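Local coordinates for protein DegQ (Legionella fallonii, PDB 3PV2) that probably cleaves and chaperones unfolded proteins as a trypsin-like HtrA protease with PDZ domains that self-compartmentizes into large 12-subunit assemblies, at residues V90-D95 and I217-A222; L114-I119 and A128-D133; G175-L180 and N192-D197; I262-L267 and Q282-S287; D304-I309 and I335-D340. All blocks are in the same frame, centred on the assembly; numbering follows the deposited sequence.

Contact 1 of 5, residues V90-D95 and I217-A222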
# COMPACT_ATOMS: atom_id res chain seq x y z
N VAL B 90 -36.36 43.17 -12.83
CA VAL B 90 -34.91 43.05 -12.45
C VAL B 90 -34.83 42.25 -11.16
O VAL B 90 -35.54 42.51 -10.17
CB VAL B 90 -34.28 44.45 -12.21
CG1 VAL B 90 -32.86 44.42 -11.57
CG2 VAL B 90 -34.34 45.33 -13.51
N ILE B 91 -33.89 41.31 -11.18
CA ILE B 91 -33.70 40.31 -10.19
C ILE B 91 -32.25 40.26 -9.81
O ILE B 91 -31.37 40.24 -10.69
CB ILE B 91 -34.01 38.96 -10.79
CG1 ILE B 91 -35.50 38.80 -11.03
CG2 ILE B 91 -33.48 37.85 -9.88
CD1 ILE B 91 -35.92 37.43 -11.69
N ILE B 92 -31.96 40.23 -8.52
CA ILE B 92 -30.57 40.13 -8.08
C ILE B 92 -30.29 38.70 -7.67
O ILE B 92 -31.10 38.06 -7.00
CB ILE B 92 -30.28 41.04 -6.84
CG1 ILE B 92 -30.41 42.51 -7.21
CG2 ILE B 92 -28.88 40.89 -6.37
CD1 ILE B 92 -29.61 42.96 -8.34
N THR B 93 -29.11 38.23 -7.98
CA THR B 93 -28.69 36.96 -7.44
C THR B 93 -27.21 36.99 -7.23
O THR B 93 -26.59 38.05 -7.37
CB THR B 93 -29.14 35.81 -8.33
OG1 THR B 93 -28.90 34.58 -7.62
CG2 THR B 93 -28.41 35.84 -9.73
N ASN B 94 -26.58 35.87 -6.85
CA ASN B 94 -25.12 35.89 -6.77
C ASN B 94 -24.46 35.67 -8.10
O ASN B 94 -24.96 34.91 -8.92
CB ASN B 94 -24.65 34.78 -5.92
CG ASN B 94 -25.08 34.93 -4.47
OD1 ASN B 94 -24.89 35.99 -3.83
ND2 ASN B 94 -25.58 33.85 -3.90
N ASP B 95 -23.28 36.23 -8.31
CA ASP B 95 -22.52 35.88 -9.53
C ASP B 95 -22.17 34.39 -9.60
O ASP B 95 -22.26 33.79 -10.67
CB ASP B 95 -21.25 36.76 -9.68
CG ASP B 95 -20.70 36.77 -11.11
OD1 ASP B 95 -19.52 36.41 -11.27
OD2 ASP B 95 -21.43 37.13 -12.08
N ILE B 217 -32.54 43.75 3.59
CA ILE B 217 -31.27 44.32 4.04
C ILE B 217 -30.03 43.66 3.50
O ILE B 217 -28.95 44.17 3.65
CB ILE B 217 -31.23 44.33 5.55
CG1 ILE B 217 -31.42 42.90 6.14
CG2 ILE B 217 -32.33 45.27 6.03
CD1 ILE B 217 -30.84 42.78 7.40
N GLY B 218 -30.16 42.54 2.82
CA GLY B 218 -28.98 41.91 2.25
C GLY B 218 -29.34 40.85 1.25
O GLY B 218 -30.50 40.42 1.20
N ILE B 219 -28.35 40.43 0.47
CA ILE B 219 -28.47 39.29 -0.41
C ILE B 219 -27.65 38.17 0.14
O ILE B 219 -26.43 38.32 0.30
CB ILE B 219 -28.04 39.62 -1.80
CG1 ILE B 219 -28.95 40.71 -2.40
CG2 ILE B 219 -28.14 38.38 -2.72
CD1 ILE B 219 -30.41 40.38 -2.53
N ASN B 220 -28.30 37.05 0.49
CA ASN B 220 -27.60 35.89 1.08
C ASN B 220 -26.52 35.41 0.11
O ASN B 220 -26.74 35.35 -1.12
CB ASN B 220 -28.53 34.68 1.32
CG ASN B 220 -29.85 35.06 1.99
OD1 ASN B 220 -30.97 34.58 1.61
ND2 ASN B 220 -29.74 35.89 2.97
N THR B 221 -25.38 35.04 0.65
CA THR B 221 -24.33 34.41 -0.14
C THR B 221 -23.77 33.24 0.64
O THR B 221 -23.22 33.43 1.69
CB THR B 221 -23.16 35.33 -0.33
OG1 THR B 221 -23.67 36.57 -0.77
CG2 THR B 221 -22.19 34.77 -1.42
N ALA B 222 -23.85 32.04 0.09
CA ALA B 222 -23.32 30.88 0.78
C ALA B 222 -21.87 30.70 0.37
O ALA B 222 -21.60 30.33 -0.76
CB ALA B 222 -24.15 29.65 0.42

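Contact 2 of 5, residues L114-I119 and A128-D133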
# COMPACT_ATOMS: atom_id res chain seq x y z
N LEU B 114 -39.69 31.44 -16.27
CA LEU B 114 -39.31 32.47 -17.25
C LEU B 114 -37.87 32.37 -17.68
O LEU B 114 -36.97 32.12 -16.85
CB LEU B 114 -39.56 33.86 -16.68
CG LEU B 114 -41.03 34.06 -16.32
CD1 LEU B 114 -41.19 35.17 -15.33
CD2 LEU B 114 -41.90 34.30 -17.63
N LYS B 115 -37.64 32.57 -18.98
CA LYS B 115 -36.29 32.69 -19.50
C LYS B 115 -35.69 34.01 -18.99
O LYS B 115 -36.32 35.04 -19.05
CB LYS B 115 -36.38 32.68 -21.01
CG LYS B 115 -35.09 32.64 -21.77
CD LYS B 115 -35.38 32.31 -23.26
CE LYS B 115 -34.36 32.97 -24.15
NZ LYS B 115 -32.99 32.89 -23.50
N ALA B 116 -34.47 33.99 -18.46
CA ALA B 116 -33.94 35.19 -17.84
C ALA B 116 -32.76 35.64 -18.63
O ALA B 116 -31.99 34.82 -19.10
CB ALA B 116 -33.55 34.92 -16.42
N ARG B 117 -32.57 36.93 -18.69
CA ARG B 117 -31.40 37.44 -19.37
C ARG B 117 -30.37 37.98 -18.36
O ARG B 117 -30.74 38.64 -17.42
CB ARG B 117 -31.89 38.53 -20.30
CG ARG B 117 -30.87 39.10 -21.21
CD ARG B 117 -31.59 39.75 -22.48
NE ARG B 117 -32.32 41.00 -22.16
CZ ARG B 117 -31.73 42.14 -21.74
NH1 ARG B 117 -30.40 42.23 -21.57
NH2 ARG B 117 -32.49 43.21 -21.48
N LEU B 118 -29.08 37.77 -18.61
CA LEU B 118 -28.04 38.35 -17.76
C LEU B 118 -27.77 39.80 -18.16
O LEU B 118 -27.37 40.06 -19.28
CB LEU B 118 -26.75 37.55 -17.90
CG LEU B 118 -25.68 37.49 -16.82
CD1 LEU B 118 -24.32 37.70 -17.47
CD2 LEU B 118 -25.86 38.44 -15.62
N ILE B 119 -27.98 40.73 -17.24
CA ILE B 119 -27.65 42.11 -17.51
C ILE B 119 -26.18 42.26 -17.30
O ILE B 119 -25.53 42.86 -18.10
CB ILE B 119 -28.45 43.06 -16.66
CG1 ILE B 119 -29.92 42.88 -16.99
CG2 ILE B 119 -28.09 44.50 -16.94
CD1 ILE B 119 -30.70 44.00 -16.53
N ALA B 128 -25.07 39.59 -9.36
CA ALA B 128 -25.44 39.55 -10.77
C ALA B 128 -26.84 40.05 -10.87
O ALA B 128 -27.62 39.88 -9.97
CB ALA B 128 -25.34 38.19 -11.31
N VAL B 129 -27.13 40.72 -11.98
CA VAL B 129 -28.42 41.27 -12.28
C VAL B 129 -28.96 40.51 -13.49
O VAL B 129 -28.24 40.28 -14.50
CB VAL B 129 -28.29 42.74 -12.62
CG1 VAL B 129 -29.64 43.37 -12.84
CG2 VAL B 129 -27.45 43.48 -11.57
N LEU B 130 -30.23 40.13 -13.35
CA LEU B 130 -30.96 39.37 -14.35
C LEU B 130 -32.22 40.16 -14.67
O LEU B 130 -32.77 40.89 -13.79
CB LEU B 130 -31.42 38.01 -13.81
CG LEU B 130 -30.38 37.01 -13.24
CD1 LEU B 130 -31.09 35.71 -12.79
CD2 LEU B 130 -29.28 36.72 -14.21
N LYS B 131 -32.74 39.94 -15.86
CA LYS B 131 -33.98 40.53 -16.25
C LYS B 131 -34.93 39.48 -16.86
O LYS B 131 -34.52 38.60 -17.61
CB LYS B 131 -33.70 41.65 -17.24
CG LYS B 131 -34.88 42.05 -18.04
CD LYS B 131 -35.18 43.54 -17.98
CE LYS B 131 -36.52 43.82 -18.75
NZ LYS B 131 -36.71 45.25 -19.02
N ILE B 132 -36.20 39.60 -16.51
CA ILE B 132 -37.25 38.70 -16.99
C ILE B 132 -38.31 39.63 -17.55
O ILE B 132 -38.41 40.78 -17.12
CB ILE B 132 -37.84 37.80 -15.87
CG1 ILE B 132 -38.30 38.64 -14.67
CG2 ILE B 132 -36.84 36.76 -15.43
CD1 ILE B 132 -39.13 37.85 -13.63
N ASP B 133 -39.04 39.19 -18.55
CA ASP B 133 -40.09 40.03 -19.09
C ASP B 133 -41.34 39.46 -18.55
O ASP B 133 -41.84 38.48 -19.10
CB ASP B 133 -40.17 39.97 -20.62
CG ASP B 133 -38.83 40.21 -21.32
OD1 ASP B 133 -37.99 41.06 -20.88
OD2 ASP B 133 -38.63 39.52 -22.35
O HOH W 1 -38.53 36.58 -19.22
O HOH W 2 -34.93 40.88 -21.77

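Contact 3 of 5, residues G175-L180 and N192-D197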
# COMPACT_ATOMS: atom_id res chain seq x y z
N GLY B 175 -32.43 34.15 12.70
CA GLY B 175 -31.38 34.40 13.66
C GLY B 175 -31.20 35.90 13.87
O GLY B 175 -32.16 36.69 13.68
N ILE B 176 -30.01 36.25 14.34
CA ILE B 176 -29.59 37.65 14.51
C ILE B 176 -28.42 38.05 13.64
O ILE B 176 -27.72 37.18 13.10
CB ILE B 176 -29.23 37.93 15.98
CG1 ILE B 176 -28.06 37.11 16.46
CG2 ILE B 176 -30.46 37.78 16.93
CD1 ILE B 176 -27.48 37.75 17.71
N VAL B 177 -28.24 39.34 13.41
CA VAL B 177 -27.03 39.87 12.84
C VAL B 177 -25.97 39.59 13.89
O VAL B 177 -26.10 39.98 15.06
CB VAL B 177 -27.19 41.38 12.64
CG1 VAL B 177 -25.89 42.01 12.16
CG2 VAL B 177 -28.22 41.65 11.66
N SER B 178 -24.96 38.79 13.54
CA SER B 178 -23.96 38.38 14.52
C SER B 178 -22.71 39.25 14.50
O SER B 178 -22.00 39.32 15.50
CB SER B 178 -23.46 37.00 14.16
OG SER B 178 -24.48 36.09 14.36
N ALA B 179 -22.40 39.82 13.34
CA ALA B 179 -21.21 40.72 13.18
C ALA B 179 -21.32 41.53 11.89
O ALA B 179 -22.05 41.12 10.96
CB ALA B 179 -19.92 39.91 13.15
N LEU B 180 -20.67 42.69 11.83
CA LEU B 180 -20.61 43.48 10.59
C LEU B 180 -19.17 43.53 10.10
O LEU B 180 -18.24 43.25 10.85
CB LEU B 180 -21.20 44.86 10.80
CG LEU B 180 -22.68 44.82 11.23
CD1 LEU B 180 -23.19 46.14 11.82
CD2 LEU B 180 -23.57 44.41 10.08
N ASN B 192 -16.74 42.87 2.79
CA ASN B 192 -17.65 43.38 3.77
C ASN B 192 -18.96 42.62 3.59
O ASN B 192 -19.55 42.59 2.48
CB ASN B 192 -17.88 44.87 3.60
CG ASN B 192 -19.33 45.25 3.82
OD1 ASN B 192 -20.00 44.70 4.71
ND2 ASN B 192 -19.83 46.17 2.99
N PHE B 193 -19.40 42.04 4.68
CA PHE B 193 -20.54 41.17 4.76
C PHE B 193 -21.23 41.41 6.08
O PHE B 193 -20.64 41.79 7.07
CB PHE B 193 -20.13 39.70 4.77
CG PHE B 193 -19.63 39.19 3.47
CD1 PHE B 193 -20.46 39.10 2.38
CD2 PHE B 193 -18.32 38.73 3.36
CE1 PHE B 193 -20.00 38.61 1.18
CE2 PHE B 193 -17.84 38.23 2.15
CZ PHE B 193 -18.69 38.17 1.05
N ILE B 194 -22.52 41.19 6.03
CA ILE B 194 -23.27 40.92 7.20
C ILE B 194 -23.05 39.47 7.57
O ILE B 194 -23.08 38.56 6.76
CB ILE B 194 -24.74 41.18 6.93
CG1 ILE B 194 -24.95 42.62 6.45
CG2 ILE B 194 -25.55 40.98 8.16
CD1 ILE B 194 -26.31 42.81 5.81
N GLN B 195 -22.83 39.24 8.85
CA GLN B 195 -22.71 37.88 9.33
C GLN B 195 -23.92 37.63 10.21
O GLN B 195 -24.30 38.50 11.01
CB GLN B 195 -21.39 37.68 10.07
CG GLN B 195 -21.39 36.42 10.90
CD GLN B 195 -20.05 36.12 11.67
OE1 GLN B 195 -18.97 36.42 11.20
NE2 GLN B 195 -20.17 35.49 12.86
N THR B 196 -24.50 36.43 10.09
CA THR B 196 -25.73 36.04 10.82
C THR B 196 -25.60 34.63 11.32
O THR B 196 -24.80 33.85 10.78
CB THR B 196 -26.92 36.09 9.83
OG1 THR B 196 -28.15 35.82 10.51
CG2 THR B 196 -26.79 35.02 8.85
N ASP B 197 -26.35 34.25 12.35
CA ASP B 197 -26.59 32.83 12.65
C ASP B 197 -27.88 32.26 12.04
O ASP B 197 -28.28 31.19 12.37
CB ASP B 197 -26.46 32.52 14.15
CG ASP B 197 -27.51 33.26 15.01
OD1 ASP B 197 -28.13 34.17 14.43
OD2 ASP B 197 -27.65 32.90 16.22

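Contact 4 of 5, residues I262-L267 and Q282-S287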
# COMPACT_ATOMS: atom_id res chain seq x y z
N ILE B 262 -5.33 55.70 -2.22
CA ILE B 262 -5.17 55.82 -0.75
C ILE B 262 -5.63 54.62 0.06
O ILE B 262 -6.72 54.09 -0.18
CB ILE B 262 -6.05 56.91 -0.23
CG1 ILE B 262 -7.51 56.48 -0.42
CG2 ILE B 262 -5.76 58.19 -0.98
CD1 ILE B 262 -8.44 57.14 0.51
N PHE B 263 -4.85 54.26 1.08
CA PHE B 263 -5.24 53.24 1.97
C PHE B 263 -5.86 53.87 3.18
O PHE B 263 -5.37 54.90 3.68
CB PHE B 263 -3.99 52.48 2.38
CG PHE B 263 -3.48 51.48 1.37
CD1 PHE B 263 -3.14 51.87 0.07
CD2 PHE B 263 -3.22 50.15 1.78
CE1 PHE B 263 -2.59 50.94 -0.85
CE2 PHE B 263 -2.68 49.20 0.88
CZ PHE B 263 -2.36 49.59 -0.44
N VAL B 264 -6.90 53.25 3.73
CA VAL B 264 -7.48 53.69 4.94
C VAL B 264 -7.41 52.56 5.99
O VAL B 264 -7.15 51.42 5.67
CB VAL B 264 -8.87 54.19 4.75
CG1 VAL B 264 -8.86 55.50 3.95
CG2 VAL B 264 -9.75 53.10 4.16
N GLN B 265 -7.56 52.90 7.26
CA GLN B 265 -7.68 51.94 8.30
C GLN B 265 -8.78 52.46 9.24
O GLN B 265 -9.11 53.64 9.22
CB GLN B 265 -6.40 51.77 9.05
CG GLN B 265 -6.02 52.83 10.05
CD GLN B 265 -4.59 52.62 10.58
OE1 GLN B 265 -3.71 53.11 9.94
NE2 GLN B 265 -4.37 51.89 11.70
N HIS B 266 -9.26 51.55 10.06
CA HIS B 266 -10.31 51.82 11.06
C HIS B 266 -9.77 52.75 12.11
O HIS B 266 -8.64 52.56 12.63
CB HIS B 266 -10.79 50.48 11.71
CG HIS B 266 -11.94 50.65 12.66
ND1 HIS B 266 -13.23 50.93 12.23
CD2 HIS B 266 -12.00 50.57 14.02
CE1 HIS B 266 -14.02 51.04 13.30
NE2 HIS B 266 -13.30 50.83 14.39
N LEU B 267 -10.53 53.79 12.43
CA LEU B 267 -10.13 54.70 13.45
C LEU B 267 -10.81 54.19 14.69
O LEU B 267 -12.04 54.36 14.87
CB LEU B 267 -10.64 56.12 13.08
CG LEU B 267 -10.38 57.19 14.14
CD1 LEU B 267 -8.94 57.49 14.19
CD2 LEU B 267 -11.24 58.52 13.93
N GLN B 282 -15.58 59.79 14.68
CA GLN B 282 -15.66 58.76 13.64
C GLN B 282 -15.18 59.26 12.28
O GLN B 282 -15.31 60.41 11.93
CB GLN B 282 -17.10 58.28 13.51
CG GLN B 282 -17.77 57.63 14.76
CD GLN B 282 -19.21 57.18 14.47
OE1 GLN B 282 -20.12 58.02 14.35
NE2 GLN B 282 -19.41 55.87 14.35
N GLY B 283 -14.67 58.32 11.52
CA GLY B 283 -14.24 58.53 10.17
C GLY B 283 -13.26 57.45 9.81
O GLY B 283 -13.14 56.49 10.55
N ALA B 284 -12.64 57.60 8.64
CA ALA B 284 -11.64 56.68 8.10
C ALA B 284 -10.26 57.32 8.19
O ALA B 284 -10.07 58.41 7.67
CB ALA B 284 -11.96 56.34 6.63
N LEU B 285 -9.29 56.65 8.78
CA LEU B 285 -7.97 57.21 8.94
C LEU B 285 -7.17 56.90 7.71
O LEU B 285 -7.08 55.77 7.30
CB LEU B 285 -7.33 56.58 10.13
CG LEU B 285 -5.85 56.77 10.42
CD1 LEU B 285 -5.54 58.24 10.48
CD2 LEU B 285 -5.44 56.11 11.74
N VAL B 286 -6.59 57.92 7.10
CA VAL B 286 -5.79 57.68 5.92
C VAL B 286 -4.37 57.25 6.35
O VAL B 286 -3.64 57.98 7.06
CB VAL B 286 -5.69 58.91 5.08
CG1 VAL B 286 -4.70 58.66 3.93
CG2 VAL B 286 -7.01 59.28 4.51
N SER B 287 -3.96 56.04 5.96
CA SER B 287 -2.60 55.58 6.37
C SER B 287 -1.52 55.75 5.34
O SER B 287 -0.35 55.60 5.64
CB SER B 287 -2.64 54.10 6.73
OG SER B 287 -3.30 53.32 5.75
O HOH W 3 -4.41 50.57 4.94
O HOH W 4 -13.12 53.86 11.06

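Contact 5 of 5, residues D304-I309 and I335-D340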
# COMPACT_ATOMS: atom_id res chain seq x y z
N ASP B 304 -4.75 62.29 7.80
CA ASP B 304 -6.05 62.78 7.59
C ASP B 304 -7.15 61.77 7.98
O ASP B 304 -7.02 60.57 7.76
CB ASP B 304 -6.28 63.18 6.11
CG ASP B 304 -5.47 64.35 5.66
OD1 ASP B 304 -4.73 64.99 6.47
OD2 ASP B 304 -5.55 64.64 4.45
N ILE B 305 -8.25 62.28 8.50
CA ILE B 305 -9.41 61.46 8.76
C ILE B 305 -10.50 61.85 7.76
O ILE B 305 -10.99 63.03 7.78
CB ILE B 305 -9.94 61.72 10.17
CG1 ILE B 305 -8.88 61.55 11.27
CG2 ILE B 305 -11.13 60.78 10.50
CD1 ILE B 305 -8.39 60.26 11.31
N ILE B 306 -10.96 60.90 6.95
CA ILE B 306 -11.98 61.18 5.99
C ILE B 306 -13.32 61.14 6.68
O ILE B 306 -13.66 60.15 7.31
CB ILE B 306 -11.98 60.15 4.84
CG1 ILE B 306 -10.75 60.32 3.95
CG2 ILE B 306 -13.28 60.31 4.05
CD1 ILE B 306 -10.40 59.04 3.10
N THR B 307 -14.06 62.23 6.64
CA THR B 307 -15.41 62.24 7.26
C THR B 307 -16.58 62.26 6.27
O THR B 307 -17.75 62.07 6.65
CB THR B 307 -15.55 63.39 8.22
OG1 THR B 307 -15.33 64.61 7.51
CG2 THR B 307 -14.52 63.28 9.31
N GLN B 308 -16.28 62.45 4.99
CA GLN B 308 -17.28 62.51 3.95
C GLN B 308 -16.68 62.34 2.57
O GLN B 308 -15.66 62.99 2.21
CB GLN B 308 -17.97 63.87 3.93
CG GLN B 308 -19.41 63.78 3.45
CD GLN B 308 -20.19 65.14 3.52
OE1 GLN B 308 -20.61 65.70 2.47
NE2 GLN B 308 -20.38 65.65 4.73
N ILE B 309 -17.36 61.53 1.79
CA ILE B 309 -17.05 61.34 0.36
C ILE B 309 -18.36 61.63 -0.44
O ILE B 309 -19.39 60.96 -0.23
CB ILE B 309 -16.59 59.92 0.11
CG1 ILE B 309 -15.22 59.71 0.78
CG2 ILE B 309 -16.50 59.61 -1.40
CD1 ILE B 309 -14.70 58.35 0.63
N ILE B 335 -14.04 65.09 -1.20
CA ILE B 335 -13.59 64.39 0.02
C ILE B 335 -13.40 65.38 1.15
O ILE B 335 -12.69 66.33 0.99
CB ILE B 335 -12.27 63.60 -0.17
CG1 ILE B 335 -12.36 62.60 -1.33
CG2 ILE B 335 -11.97 62.85 1.08
CD1 ILE B 335 -10.95 62.18 -1.95
N ILE B 336 -14.06 65.17 2.28
CA ILE B 336 -13.94 66.11 3.38
C ILE B 336 -13.12 65.40 4.43
O ILE B 336 -13.44 64.30 4.76
CB ILE B 336 -15.33 66.57 3.96
CG1 ILE B 336 -16.08 67.43 2.92
CG2 ILE B 336 -15.18 67.43 5.26
CD1 ILE B 336 -17.42 67.94 3.47
N VAL B 337 -12.05 66.01 4.91
CA VAL B 337 -11.18 65.39 5.94
C VAL B 337 -11.01 66.33 7.13
O VAL B 337 -11.30 67.48 7.09
CB VAL B 337 -9.76 64.95 5.40
CG1 VAL B 337 -9.89 63.86 4.22
CG2 VAL B 337 -9.00 66.12 4.95
N GLU B 338 -10.53 65.76 8.22
CA GLU B 338 -10.09 66.53 9.35
C GLU B 338 -8.59 66.36 9.34
O GLU B 338 -8.10 65.26 9.32
CB GLU B 338 -10.62 65.96 10.67
CG GLU B 338 -12.06 66.24 10.95
CD GLU B 338 -12.31 67.63 11.47
OE1 GLU B 338 -11.53 68.19 12.26
OE2 GLU B 338 -13.32 68.18 11.07
N ARG B 339 -7.86 67.45 9.41
CA ARG B 339 -6.45 67.37 9.54
C ARG B 339 -5.98 68.19 10.69
O ARG B 339 -6.00 69.38 10.60
CB ARG B 339 -5.78 67.87 8.24
CG ARG B 339 -4.24 68.00 8.33
CD ARG B 339 -3.59 68.47 6.94
NE ARG B 339 -4.06 67.62 5.84
CZ ARG B 339 -3.99 67.92 4.54
NH1 ARG B 339 -3.46 69.06 4.12
NH2 ARG B 339 -4.49 67.06 3.66
N ASP B 340 -5.41 67.52 11.70
CA ASP B 340 -5.08 68.15 13.01
C ASP B 340 -6.25 69.04 13.48
O ASP B 340 -6.05 70.18 13.79
CB ASP B 340 -3.79 69.00 12.93
CG ASP B 340 -2.57 68.21 12.37
OD1 ASP B 340 -1.70 68.85 11.72
OD2 ASP B 340 -2.53 66.97 12.56
O HOH W 5 -15.27 66.83 9.08

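Contact 1 of 5, residues V90-D95 and I217-A222
Ile-92 and Ile-219 meet through their branches, with CG2 of Ile-92 lying 4.0 Å from CG1 of Ile-219 and 4.2 Å from its CD1. The two side chains cross at about a right angle, so the methyl of one rests on the ethyl arm of the other. With CG1 of Ile-92 beside the backbone N (chi1 -66°), its CG2 stands anti to that N and faces Ile-219, while the arm ending in CD1 leads away. Two residues further on, Asn-94 points its side chain toward residues 217-222, its CG 3.8 Å from the carbonyl O of Asn-220, and reaches the flank of Thr-221. The backbones stay apart, the CA atoms of Asn-94 and Thr-221 being 6.8 Å from each other. This spacing fits the two-barrel architecture of trypsin-like proteases: strand 90-93 belongs to the first barrel and strand 216-221 to the second, and side chains bridge between them. All five touching residues are buried. In the second shell, Val-242 of helix 239-252 packs on both isoleucines, and Val-82 of strand 74-85 backs Ile-219. Thr-93, turned away from residues 217-222, sends OG1 to the carbonyl of Ser-80. Asn-94 directly precedes helix 95-98, without capping it by its side chain, and just before Ile-219 a classic beta bulge, Ile-217 and Gly-218 opposite Leu-209, shapes strand 216-221.

Contact 2 of 5, residues L114-I119 and A128-D133
Lys-131 O is approached by two donors from residues 114-119: the N-H of Arg-117 makes a nearly straight bond in the carbonyl plane (N to O 2.8 Å, 174° at the hydrogen), and CA of Ala-116 adds a CA-H...O contact. Arg-117 O returns the bond, accepting from Lys-131 N at 2.9 Å, which makes this a hydrogen-bonded antiparallel pair. Next to it Leu-118 and Leu-130 form a non-hydrogen-bonded pair, followed by a bond of 2.8 Å from Ile-119 N to Val-129 O. Strands 113-122 and 127-131 are thus a beta hairpin of the first barrel of the trypsin-like domain. On the face of Arg-117 and Lys-131, CD1 of Ile-119 lies 3.9 Å from both CB of Lys-131 and CG1 of Val-129; Ile-249 of helix 239-252 covers Ile-119 and Val-129. At the far end Leu-114 and Ile-132 cross at about a right angle, their CD1 atoms 3.8 Å apart. Here water takes over from direct bonds: one molecule joins Lys-115 O to Asp-133 N, and another accepts from Arg-117 NE in the guanidinium plane and donates to Asp-133 OD1, 3.2 Å away. Lys-115 also packs on Arg-401 of a neighbouring subunit.

Contact 3 of 5, residues G175-L180 and N192-D197
Backbone bonds between Ser-178, Ala-179 and Gln-195 set the frame. Gln-195 O takes two donors from the same face of its plane, Ser-178 N at a short 2.6 Å and Ala-179 N at 3.3 Å, the latter standing above the plane; Gln-195 N in turn reaches Ala-179 O at 2.9 Å. Two residues facing one is a classic beta bulge, and it shifts the register by one beyond the non-hydrogen-bonded pair Val-177 and Thr-196. Side-chain bonds take over at the other end. Asp-197, its CG between the backbone N and the carbonyl carbon (chi1 63°), brings OD1 to Ile-176 N at 2.8 Å, met nearly along the C-O axis. Ile-176 O receives OG1 of Thr-196 at 3.0 Å, from above the carbonyl plane, besides a weak bond from Asp-197 N. Strands 171-179 and 194-196 are neighbours in the second barrel of the trypsin-like domain, the one that also holds strands 153-158 and 234-238. Apolar contacts are few: CG1 of Val-177 lies 4.1 Å from CG2 of Ile-194, whose CG1 meets CD2 of Leu-180 at 4.3 Å. On the opposite face Ala-179 CB rests by the extended chain of Gln-195. A neighbouring subunit supplies further bonds: Ser-178 OG bonds to Ala-172 O of that subunit, and Asp-197 OD2 to its Phe-174 N.

Contact 4 of 5, residues I262-L267 and Q282-S287
Gln-265 and Leu-285 are a hydrogen-bonded antiparallel pair, Gln-265 N to Leu-285 O at 2.9 Å and Leu-285 N to Gln-265 O at 3.0 Å, beside the non-hydrogen-bonded pair Val-264 and Val-286; the strand segments have their N-to-C directions 132° apart. A third bond joins Ser-287 N to Phe-263 O. The side chains of Gln-265 and Leu-285 point the same way: CD2 of Leu-285 is 3.7 Å from CG of Gln-265. With CG between its backbone N and carbonyl carbon (chi1 77°), the extended Gln-265 chain runs alongside Leu-285, and its OE1 comes 3.5 Å from CB of Ser-287. That oxygen accepts from Tyr-447 N of a neighbouring subunit, whose Met-446 also packs here. On the other face CG1 of Val-264 touches CB of Ala-284 and CG2 of Val-286, each at 4.2 Å. One water bridges Val-264 O and Ser-287 OG; another, accepting from Leu-267 N and donating to Gly-283 O at 2.7 Å, spans the ends where the strands part. Strand 262-266 is an edge strand of the PDZ sheet, probably the one that borders the peptide groove, as in related HtrA PDZ domains. Helix 269-274 covers Gln-265, Leu-267 and Leu-285 through Leu-271 and Ala-272, while Ile-306 of strand 305-309 packs against Val-264 and Val-286.

Contact 5 of 5, residues D304-I309 and I335-D340
Asp-304 and Arg-339 form the polar end of the contact, a side-on salt bridge in which two nitrogens grip two oxygens. Arg-339 NE meets OD1 of Asp-304 at 2.8 Å and NH2 meets OD2 at 2.8 Å, the second on the syn lone pair and almost straight. Carboxylate and guanidinium are 15° from coplanar, and a bend at chi3 (-51°) turns the otherwise extended arginine back onto the aspartate. Lys-301 N also bonds OD2, and NH2 also reaches Gly-299 O, so the pair is held in place by the preceding loop too.

The tight part lies on the buried face, where CG1 of Ile-306 packs 3.7 Å from CG1 of Val-337 and 4.0 Å from CG2 of Ile-335. Behind these side chains the backbones are closely joined: Glu-338 N to Ile-305 O at 2.8 Å and Ile-336 N to Gln-308 O at 2.7 Å. Between the two, Ile-336 O accepts from Thr-307 N and, weakly, from Gln-308 N, a classic beta bulge that moves the register by one.

The opposite side is more open to solvent: Gln-308, Ile-336 and Glu-338 are partly exposed, and a water enters the contact. Gln-308 lies alongside Ile-336, pointing the same way, their CB atoms 3.8 Å apart. The water donates to OE2 of Glu-338 and also hydrogen-bonds Thr-307 OG1, 2.7 Å away.

Strands 305-309 and 332-339 are central neighbours in the curled antiparallel sheet of the PDZ fold, with strands 284-289 and 342-349 on their outer flanks and helix 318-325 packed against Ile-309.

Overall arrangement
Contacts 1, 2 and 3 lie in the trypsin-like domain, contacts 4 and 5 in the first PDZ domain. Contacts 2 and 3 both fall within the chain loop that contact 1 closes, one in each barrel, about 29 Å apart between centres. Contact 1 joins the barrels and touches both: strand 90-93 pairs with strand 127-131 of contact 2, and Ile-217 meets Ile-194 of contact 3. Contacts 4 and 5 follow in series, their centres about 9 Å apart, sharing one sheet through neighbouring strands 284-289 and 305-309. Nearest atoms of contacts 3 and 4 are about 9 Å apart, the closest approach between the two groups, consistent with a protease body carrying a separate PDZ module.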